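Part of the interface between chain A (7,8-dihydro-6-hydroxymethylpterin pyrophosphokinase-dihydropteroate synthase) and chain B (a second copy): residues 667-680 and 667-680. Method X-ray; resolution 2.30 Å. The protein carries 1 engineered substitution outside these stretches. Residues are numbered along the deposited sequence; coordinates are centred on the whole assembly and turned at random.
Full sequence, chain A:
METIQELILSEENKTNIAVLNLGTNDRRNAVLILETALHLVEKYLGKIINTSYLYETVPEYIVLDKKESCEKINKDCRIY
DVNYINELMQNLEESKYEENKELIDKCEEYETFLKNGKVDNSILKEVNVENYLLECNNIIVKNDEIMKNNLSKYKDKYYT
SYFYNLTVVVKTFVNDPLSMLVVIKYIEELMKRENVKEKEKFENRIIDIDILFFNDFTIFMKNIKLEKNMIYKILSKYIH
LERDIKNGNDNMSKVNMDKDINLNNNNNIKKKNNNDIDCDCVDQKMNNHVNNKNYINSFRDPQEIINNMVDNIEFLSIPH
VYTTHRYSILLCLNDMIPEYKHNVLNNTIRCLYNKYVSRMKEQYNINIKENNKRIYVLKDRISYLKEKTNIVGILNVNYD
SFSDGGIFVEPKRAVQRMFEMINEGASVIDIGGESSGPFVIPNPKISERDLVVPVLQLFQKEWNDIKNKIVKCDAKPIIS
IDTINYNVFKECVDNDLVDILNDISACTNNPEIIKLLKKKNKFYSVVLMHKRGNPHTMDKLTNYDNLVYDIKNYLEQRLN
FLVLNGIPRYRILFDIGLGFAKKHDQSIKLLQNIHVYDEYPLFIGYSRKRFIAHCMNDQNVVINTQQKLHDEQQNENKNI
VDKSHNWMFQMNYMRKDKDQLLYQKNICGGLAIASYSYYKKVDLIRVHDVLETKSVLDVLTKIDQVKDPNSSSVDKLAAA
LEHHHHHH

Chain A 667-680: ICGGLAIASYSYYK
Chain B (667-680) ICGGLAIASYSYYK

Two copies of one helix, 667-680, cross at -58° with their N-to-C directions 58° apart and their axes 9.5 Å apart at closest approach. Each is already under way before Ile667(A) or Ile667(B) and keeps phi/psi near -65/-40 through Tyr678(A) and Tyr678(B); Tyr679(A) and Tyr679(B) are about -74/-26, Lys680(A) and Lys680(B) about -90/-5. The register is like on like: CA of Leu671(A) lies 7.5 Å from CA of Leu671(B). One stripe, Leu671(A), Ser675(A) and Tyr679(A), points toward the partner, as do its copies in B, and in this register each meets its own copy.

The helices are nearer at Ser675(A) and Ser675(B), CA to CA 6.5 Å, and the side chains there are small. With chi1 m, Ser675(A) OG and Ser675(B) OG share a 2.9 Å hydrogen bond, either able to donate.

Toward the N-terminal end the gap widens and leucine fills it. Leu671(A) and Leu671(B) are m,t; their CD1 atoms touch at 3.8 Å, and each CD1 also nestles against a cysteine, chi1 m: Leu671(A) CD1 to Cys668(B) SG 3.9 Å, Cys668(A) SG to Leu671(B) CD1 4.0 Å.

At the other end Tyr679(A) and Tyr679(B) (chi1 m, chi2 near -60°) reach across. Tyr679(A) OH meets the ring edge of Tyr676(B), chi1 t, at CD1, 3.4 Å; Tyr679(B) OH to Tyr676(A) CD1 repeats it. The Tyr679(A) and Tyr679(B) rings pack obliquely, planes at 79°, centroids 5.9 Å apart.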

ATOM      1  N   ILE A 667      -2.042  20.077   2.027  1.00 17.15           N
ATOM      2  CA  ILE A 667      -2.147  19.309   3.249  1.00 17.13           C
ATOM      3  C   ILE A 667      -2.629  17.898   2.899  1.00 17.00           C
ATOM      4  O   ILE A 667      -2.069  16.918   3.403  1.00 16.66           O
ATOM      5  CB  ILE A 667      -3.069  20.028   4.247  1.00 17.87           C
ATOM      6  CG1 ILE A 667      -2.411  21.318   4.741  1.00 19.28           C
ATOM      7  CG2 ILE A 667      -3.498  19.098   5.385  1.00 16.05           C
ATOM      8  CD1 ILE A 667      -3.343  22.196   5.581  1.00 19.63           C
ATOM      9  N   CYS A 668      -3.628  17.817   1.998  1.00 14.59           N
ATOM     10  CA  CYS A 668      -4.231  16.538   1.666  1.00 14.60           C
ATOM     11  C   CYS A 668      -3.252  15.663   0.884  1.00 13.39           C
ATOM     12  O   CYS A 668      -3.177  14.462   1.145  1.00 12.69           O
ATOM     13  CB  CYS A 668      -5.583  16.701   0.979  1.00 15.12           C
ATOM     14  SG  CYS A 668      -6.811  17.463   2.076  1.00 18.77           S
ATOM     15  N   GLY A 669      -2.481  16.273  -0.028  1.00 11.50           N
ATOM     16  CA  GLY A 669      -1.450  15.541  -0.743  1.00 10.74           C
ATOM     17  C   GLY A 669      -0.408  14.973   0.216  1.00 11.09           C
ATOM     18  O   GLY A 669       0.104  13.876   0.013  1.00 11.63           O
ATOM     19  N   GLY A 670      -0.104  15.717   1.285  1.00 11.12           N
ATOM     20  CA  GLY A 670       0.819  15.213   2.279  1.00 10.53           C
ATOM     21  C   GLY A 670       0.248  13.995   3.008  1.00 10.56           C
ATOM     22  O   GLY A 670       0.994  13.082   3.363  1.00 10.81           O
ATOM     23  N   LEU A 671      -1.078  13.974   3.215  1.00 10.37           N
ATOM     24  CA  LEU A 671      -1.725  12.846   3.883  1.00 10.25           C
ATOM     25  C   LEU A 671      -1.632  11.572   3.042  1.00 10.20           C
ATOM     26  O   LEU A 671      -1.542  10.479   3.597  1.00 10.84           O
ATOM     27  CB  LEU A 671      -3.162  13.201   4.285  1.00  9.70           C
ATOM     28  CG  LEU A 671      -3.272  14.326   5.323  1.00  9.57           C
ATOM     29  CD1 LEU A 671      -4.734  14.701   5.581  1.00  8.82           C
ATOM     30  CD2 LEU A 671      -2.565  13.963   6.628  1.00  9.03           C
ATOM     31  N   ALA A 672      -1.579  11.715   1.713  1.00 10.39           N
ATOM     32  CA  ALA A 672      -1.274  10.607   0.812  1.00 10.66           C
ATOM     33  C   ALA A 672       0.144  10.093   1.055  1.00 10.90           C
ATOM     34  O   ALA A 672       0.382   8.874   1.100  1.00 12.35           O
ATOM     35  CB  ALA A 672      -1.444  11.023  -0.634  1.00 10.22           C
ATOM     36  N   ILE A 673       1.092  11.019   1.249  1.00 11.07           N
ATOM     37  CA  ILE A 673       2.463  10.590   1.502  1.00 10.05           C
ATOM     38  C   ILE A 673       2.542   9.964   2.890  1.00  9.37           C
ATOM     39  O   ILE A 673       3.279   8.998   3.070  1.00  9.13           O
ATOM     40  CB  ILE A 673       3.512  11.706   1.260  1.00 10.57           C
ATOM     41  CG1 ILE A 673       3.359  12.269  -0.157  1.00 10.55           C
ATOM     42  CG2 ILE A 673       4.924  11.143   1.499  1.00  9.83           C
ATOM     43  CD1 ILE A 673       4.191  13.503  -0.475  1.00 10.43           C
ATOM     44  N   ALA A 674       1.747  10.461   3.852  1.00  9.32           N
ATOM     45  CA  ALA A 674       1.701   9.796   5.160  1.00  9.70           C
ATOM     46  C   ALA A 674       1.261   8.340   5.010  1.00 10.25           C
ATOM     47  O   ALA A 674       1.831   7.472   5.663  1.00 10.07           O
ATOM     48  CB  ALA A 674       0.824  10.519   6.148  1.00  9.34           C
ATOM     49  N   SER A 675       0.266   8.088   4.132  1.00 11.12           N
ATOM     50  CA  SER A 675      -0.253   6.741   3.887  1.00 11.54           C
ATOM     51  C   SER A 675       0.841   5.879   3.273  1.00 11.40           C
ATOM     52  O   SER A 675       1.086   4.755   3.721  1.00 11.18           O
ATOM     53  CB  SER A 675      -1.452   6.749   2.962  1.00 11.31           C
ATOM     54  OG  SER A 675      -2.530   7.418   3.603  1.00 13.11           O
ATOM     55  N   TYR A 676       1.449   6.426   2.217  1.00 10.71           N
ATOM     56  CA  TYR A 676       2.565   5.759   1.569  1.00 10.54           C
ATOM     57  C   TYR A 676       3.651   5.410   2.584  1.00  9.79           C
ATOM     58  O   TYR A 676       4.148   4.288   2.591  1.00 10.23           O
ATOM     59  CB  TYR A 676       3.088   6.646   0.440  1.00 10.66           C
ATOM     60  CG  TYR A 676       4.217   6.040  -0.343  1.00 10.85           C
ATOM     61  CD1 TYR A 676       3.999   4.980  -1.217  1.00 10.75           C
ATOM     62  CD2 TYR A 676       5.493   6.565  -0.233  1.00 10.73           C
ATOM     63  CE1 TYR A 676       5.031   4.444  -1.968  1.00 11.07           C
ATOM     64  CE2 TYR A 676       6.537   6.042  -0.976  1.00 11.19           C
ATOM     65  CZ  TYR A 676       6.307   4.980  -1.830  1.00 11.23           C
ATOM     66  OH  TYR A 676       7.352   4.499  -2.550  1.00 11.73           O
ATOM     67  N   SER A 677       3.994   6.360   3.452  1.00  9.88           N
ATOM     68  CA  SER A 677       5.067   6.191   4.426  1.00 10.31           C
ATOM     69  C   SER A 677       4.732   5.090   5.421  1.00 10.70           C
ATOM     70  O   SER A 677       5.626   4.337   5.820  1.00 10.99           O
ATOM     71  CB  SER A 677       5.347   7.463   5.203  1.00  9.99           C
ATOM     72  OG  SER A 677       5.763   8.494   4.326  1.00 10.37           O
ATOM     73  N   TYR A 678       3.474   5.087   5.886  1.00 11.16           N
ATOM     74  CA  TYR A 678       2.970   4.039   6.759  1.00 11.39           C
ATOM     75  C   TYR A 678       3.254   2.664   6.137  1.00 11.56           C
ATOM     76  O   TYR A 678       3.795   1.771   6.790  1.00 11.42           O
ATOM     77  CB  TYR A 678       1.479   4.236   7.083  1.00 11.75           C
ATOM     78  CG  TYR A 678       0.904   3.052   7.831  1.00 11.38           C
ATOM     79  CD1 TYR A 678       0.927   2.996   9.221  1.00 11.91           C
ATOM     80  CD2 TYR A 678       0.434   1.946   7.153  1.00 11.39           C
ATOM     81  CE1 TYR A 678       0.432   1.897   9.914  1.00 12.07           C
ATOM     82  CE2 TYR A 678      -0.071   0.840   7.823  1.00 11.84           C
ATOM     83  CZ  TYR A 678      -0.068   0.816   9.209  1.00 12.45           C
ATOM     84  OH  TYR A 678      -0.500  -0.303   9.875  1.00 13.32           O
ATOM     85  N   TYR A 679       2.902   2.504   4.861  1.00 11.51           N
ATOM     86  CA  TYR A 679       3.018   1.206   4.221  1.00 12.45           C
ATOM     87  C   TYR A 679       4.473   0.873   3.914  1.00 12.28           C
ATOM     88  O   TYR A 679       4.802  -0.304   3.813  1.00 11.85           O
ATOM     89  CB  TYR A 679       2.153   1.111   2.961  1.00 13.21           C
ATOM     90  CG  TYR A 679       0.694   0.939   3.288  1.00 15.26           C
ATOM     91  CD1 TYR A 679       0.269  -0.144   4.045  1.00 15.74           C
ATOM     92  CD2 TYR A 679      -0.252   1.867   2.874  1.00 14.81           C
ATOM     93  CE1 TYR A 679      -1.063  -0.310   4.387  1.00 15.90           C
ATOM     94  CE2 TYR A 679      -1.583   1.719   3.225  1.00 16.03           C
ATOM     95  CZ  TYR A 679      -1.989   0.633   3.985  1.00 16.04           C
ATOM     96  OH  TYR A 679      -3.304   0.485   4.325  1.00 16.54           O
ATOM     97  N   LYS A 680       5.319   1.905   3.740  1.00 12.21           N
ATOM     98  CA  LYS A 680       6.724   1.692   3.423  1.00 12.12           C
ATOM     99  C   LYS A 680       7.497   1.589   4.731  1.00 12.05           C
ATOM    100  O   LYS A 680       8.705   1.374   4.715  1.00 12.43           O
ATOM    101  CB  LYS A 680       7.261   2.817   2.526  1.00 12.36           C
ATOM    102  CG  LYS A 680       6.783   2.755   1.084  1.00 13.76           C
ATOM    103  CD  LYS A 680       7.339   1.532   0.387  1.00 15.17           C
ATOM    104  CE  LYS A 680       6.637   1.113  -0.887  1.00 15.89           C
ATOM    105  NZ  LYS A 680       7.607   0.432  -1.790  1.00 17.87           N
TER
ATOM    106  N   ILE B 667     -12.776  13.277   8.667  1.00 16.07           N
ATOM    107  CA  ILE B 667     -12.501  13.464   7.246  1.00 16.45           C
ATOM    108  C   ILE B 667     -11.087  12.987   6.876  1.00 15.79           C
ATOM    109  O   ILE B 667     -10.917  12.355   5.835  1.00 14.48           O
ATOM    110  CB  ILE B 667     -12.762  14.917   6.835  1.00 16.94           C
ATOM    111  CG1 ILE B 667     -14.245  15.253   6.999  1.00 17.94           C
ATOM    112  CG2 ILE B 667     -12.256  15.199   5.433  1.00 17.32           C
ATOM    113  CD1 ILE B 667     -14.503  16.744   7.094  1.00 19.47           C
ATOM    114  N   CYS B 668     -10.092  13.246   7.747  1.00 14.17           N
ATOM    115  CA  CYS B 668      -8.743  12.741   7.528  1.00 14.17           C
ATOM    116  C   CYS B 668      -8.696  11.218   7.655  1.00 13.47           C
ATOM    117  O   CYS B 668      -8.038  10.560   6.859  1.00 13.44           O
ATOM    118  CB  CYS B 668      -7.732  13.410   8.448  1.00 14.31           C
ATOM    119  SG  CYS B 668      -7.663  15.183   8.108  1.00 17.70           S
ATOM    120  N   GLY B 669      -9.439  10.657   8.620  1.00 12.56           N
ATOM    121  CA  GLY B 669      -9.552   9.209   8.711  1.00 11.84           C
ATOM    122  C   GLY B 669     -10.055   8.608   7.398  1.00 11.54           C
ATOM    123  O   GLY B 669      -9.558   7.578   6.944  1.00 13.14           O
ATOM    124  N   GLY B 670     -11.017   9.264   6.748  1.00 10.91           N
ATOM    125  CA  GLY B 670     -11.511   8.730   5.489  1.00  9.79           C
ATOM    126  C   GLY B 670     -10.499   8.857   4.350  1.00  9.98           C
ATOM    127  O   GLY B 670     -10.487   8.020   3.449  1.00 10.01           O
ATOM    128  N   LEU B 671      -9.625   9.885   4.386  1.00 10.07           N
ATOM    129  CA  LEU B 671      -8.587   9.988   3.359  1.00 10.41           C
ATOM    130  C   LEU B 671      -7.603   8.821   3.484  1.00 10.53           C
ATOM    131  O   LEU B 671      -7.022   8.376   2.490  1.00 11.16           O
ATOM    132  CB  LEU B 671      -7.850  11.325   3.473  1.00 10.14           C
ATOM    133  CG  LEU B 671      -8.664  12.590   3.216  1.00 10.28           C
ATOM    134  CD1 LEU B 671      -7.820  13.830   3.553  1.00 10.08           C
ATOM    135  CD2 LEU B 671      -9.147  12.641   1.779  1.00  9.70           C
ATOM    136  N   ALA B 672      -7.430   8.321   4.709  1.00 10.50           N
ATOM    137  CA  ALA B 672      -6.706   7.078   4.942  1.00 11.13           C
ATOM    138  C   ALA B 672      -7.389   5.919   4.194  1.00 11.58           C
ATOM    139  O   ALA B 672      -6.716   5.082   3.587  1.00 12.02           O
ATOM    140  CB  ALA B 672      -6.626   6.817   6.436  1.00 10.79           C
ATOM    141  N   ILE B 673      -8.734   5.871   4.223  1.00 11.21           N
ATOM    142  CA  ILE B 673      -9.455   4.798   3.543  1.00 10.04           C
ATOM    143  C   ILE B 673      -9.418   5.014   2.030  1.00  9.54           C
ATOM    144  O   ILE B 673      -9.394   4.053   1.260  1.00  9.19           O
ATOM    145  CB  ILE B 673     -10.878   4.621   4.112  1.00 10.51           C
ATOM    146  CG1 ILE B 673     -10.808   4.284   5.608  1.00 10.78           C
ATOM    147  CG2 ILE B 673     -11.636   3.537   3.336  1.00 10.15           C
ATOM    148  CD1 ILE B 673     -12.148   4.256   6.306  1.00 11.37           C
ATOM    149  N   ALA B 674      -9.361   6.280   1.602  1.00  9.07           N
ATOM    150  CA  ALA B 674      -9.130   6.566   0.187  1.00  9.13           C
ATOM    151  C   ALA B 674      -7.816   5.937  -0.285  1.00  9.23           C
ATOM    152  O   ALA B 674      -7.766   5.372  -1.379  1.00  9.27           O
ATOM    153  CB  ALA B 674      -9.149   8.057  -0.085  1.00  8.61           C
ATOM    154  N   SER B 675      -6.769   6.028   0.554  1.00  9.06           N
ATOM    155  CA  SER B 675      -5.443   5.502   0.220  1.00  9.33           C
ATOM    156  C   SER B 675      -5.485   3.984   0.116  1.00  9.03           C
ATOM    157  O   SER B 675      -4.978   3.417  -0.849  1.00  8.74           O
ATOM    158  CB  SER B 675      -4.406   5.874   1.247  1.00  8.97           C
ATOM    159  OG  SER B 675      -4.346   7.275   1.342  1.00 10.50           O
ATOM    160  N   TYR B 676      -6.031   3.375   1.175  1.00  8.94           N
ATOM    161  CA  TYR B 676      -6.256   1.943   1.251  1.00  9.40           C
ATOM    162  C   TYR B 676      -7.020   1.481   0.007  1.00  9.21           C
ATOM    163  O   TYR B 676      -6.619   0.521  -0.643  1.00  9.48           O
ATOM    164  CB  TYR B 676      -6.998   1.599   2.549  1.00  9.27           C
ATOM    165  CG  TYR B 676      -7.253   0.122   2.708  1.00  9.50           C
ATOM    166  CD1 TYR B 676      -6.200  -0.738   2.998  1.00  9.04           C
ATOM    167  CD2 TYR B 676      -8.538  -0.409   2.589  1.00  9.21           C
ATOM    168  CE1 TYR B 676      -6.407  -2.095   3.141  1.00  9.11           C
ATOM    169  CE2 TYR B 676      -8.770  -1.767   2.756  1.00  8.94           C
ATOM    170  CZ  TYR B 676      -7.700  -2.605   3.017  1.00  9.34           C
ATOM    171  OH  TYR B 676      -7.884  -3.942   3.176  1.00  9.24           O
ATOM    172  N   SER B 677      -8.075   2.218  -0.353  1.00  9.18           N
ATOM    173  CA  SER B 677      -8.946   1.888  -1.482  1.00  9.36           C
ATOM    174  C   SER B 677      -8.179   1.942  -2.793  1.00  9.38           C
ATOM    175  O   SER B 677      -8.373   1.091  -3.661  1.00  8.94           O
ATOM    176  CB  SER B 677     -10.116   2.846  -1.554  1.00  9.28           C
ATOM    177  OG  SER B 677     -10.991   2.616  -0.455  1.00  9.22           O
ATOM    178  N   TYR B 678      -7.345   2.988  -2.920  1.00  9.61           N
ATOM    179  CA  TYR B 678      -6.471   3.156  -4.064  1.00  9.72           C
ATOM    180  C   TYR B 678      -5.565   1.931  -4.223  1.00  9.87           C
ATOM    181  O   TYR B 678      -5.420   1.382  -5.329  1.00  9.59           O
ATOM    182  CB  TYR B 678      -5.631   4.429  -3.929  1.00 10.02           C
ATOM    183  CG  TYR B 678      -4.592   4.510  -5.019  1.00 10.33           C
ATOM    184  CD1 TYR B 678      -4.914   5.029  -6.266  1.00 10.55           C
ATOM    185  CD2 TYR B 678      -3.325   3.985  -4.829  1.00 10.33           C
ATOM    186  CE1 TYR B 678      -3.981   5.065  -7.287  1.00 11.21           C
ATOM    187  CE2 TYR B 678      -2.383   4.004  -5.839  1.00 11.14           C
ATOM    188  CZ  TYR B 678      -2.714   4.550  -7.068  1.00 11.77           C
ATOM    189  OH  TYR B 678      -1.802   4.548  -8.080  1.00 13.64           O
ATOM    190  N   TYR B 679      -4.949   1.492  -3.116  1.00  9.96           N
ATOM    191  CA  TYR B 679      -4.041   0.351  -3.212  1.00 10.64           C
ATOM    192  C   TYR B 679      -4.774  -0.969  -3.417  1.00 10.63           C
ATOM    193  O   TYR B 679      -4.199  -1.899  -3.974  1.00 11.33           O
ATOM    194  CB  TYR B 679      -3.104   0.242  -2.013  1.00 10.69           C
ATOM    195  CG  TYR B 679      -2.060   1.316  -2.040  1.00 11.82           C
ATOM    196  CD1 TYR B 679      -1.184   1.408  -3.102  1.00 11.92           C
ATOM    197  CD2 TYR B 679      -1.966   2.246  -1.024  1.00 12.06           C
ATOM    198  CE1 TYR B 679      -0.231   2.405  -3.155  1.00 13.11           C
ATOM    199  CE2 TYR B 679      -1.018   3.249  -1.057  1.00 13.03           C
ATOM    200  CZ  TYR B 679      -0.149   3.327  -2.129  1.00 13.82           C
ATOM    201  OH  TYR B 679       0.785   4.323  -2.176  1.00 15.13           O
ATOM    202  N   LYS B 680      -6.021  -1.047  -2.949  1.00 10.81           N
ATOM    203  CA  LYS B 680      -6.825  -2.253  -3.109  1.00 11.53           C
ATOM    204  C   LYS B 680      -7.565  -2.227  -4.445  1.00 11.09           C
ATOM    205  O   LYS B 680      -8.259  -3.182  -4.768  1.00 11.47           O
ATOM    206  CB  LYS B 680      -7.803  -2.412  -1.934  1.00 11.41           C
ATOM    207  CG  LYS B 680      -7.153  -2.871  -0.634  1.00 12.86           C
ATOM    208  CD  LYS B 680      -6.354  -4.151  -0.809  1.00 14.47           C
ATOM    209  CE  LYS B 680      -5.662  -4.686   0.430  1.00 17.75           C
ATOM    210  NZ  LYS B 680      -5.448  -6.165   0.324  1.00 21.25           N
TER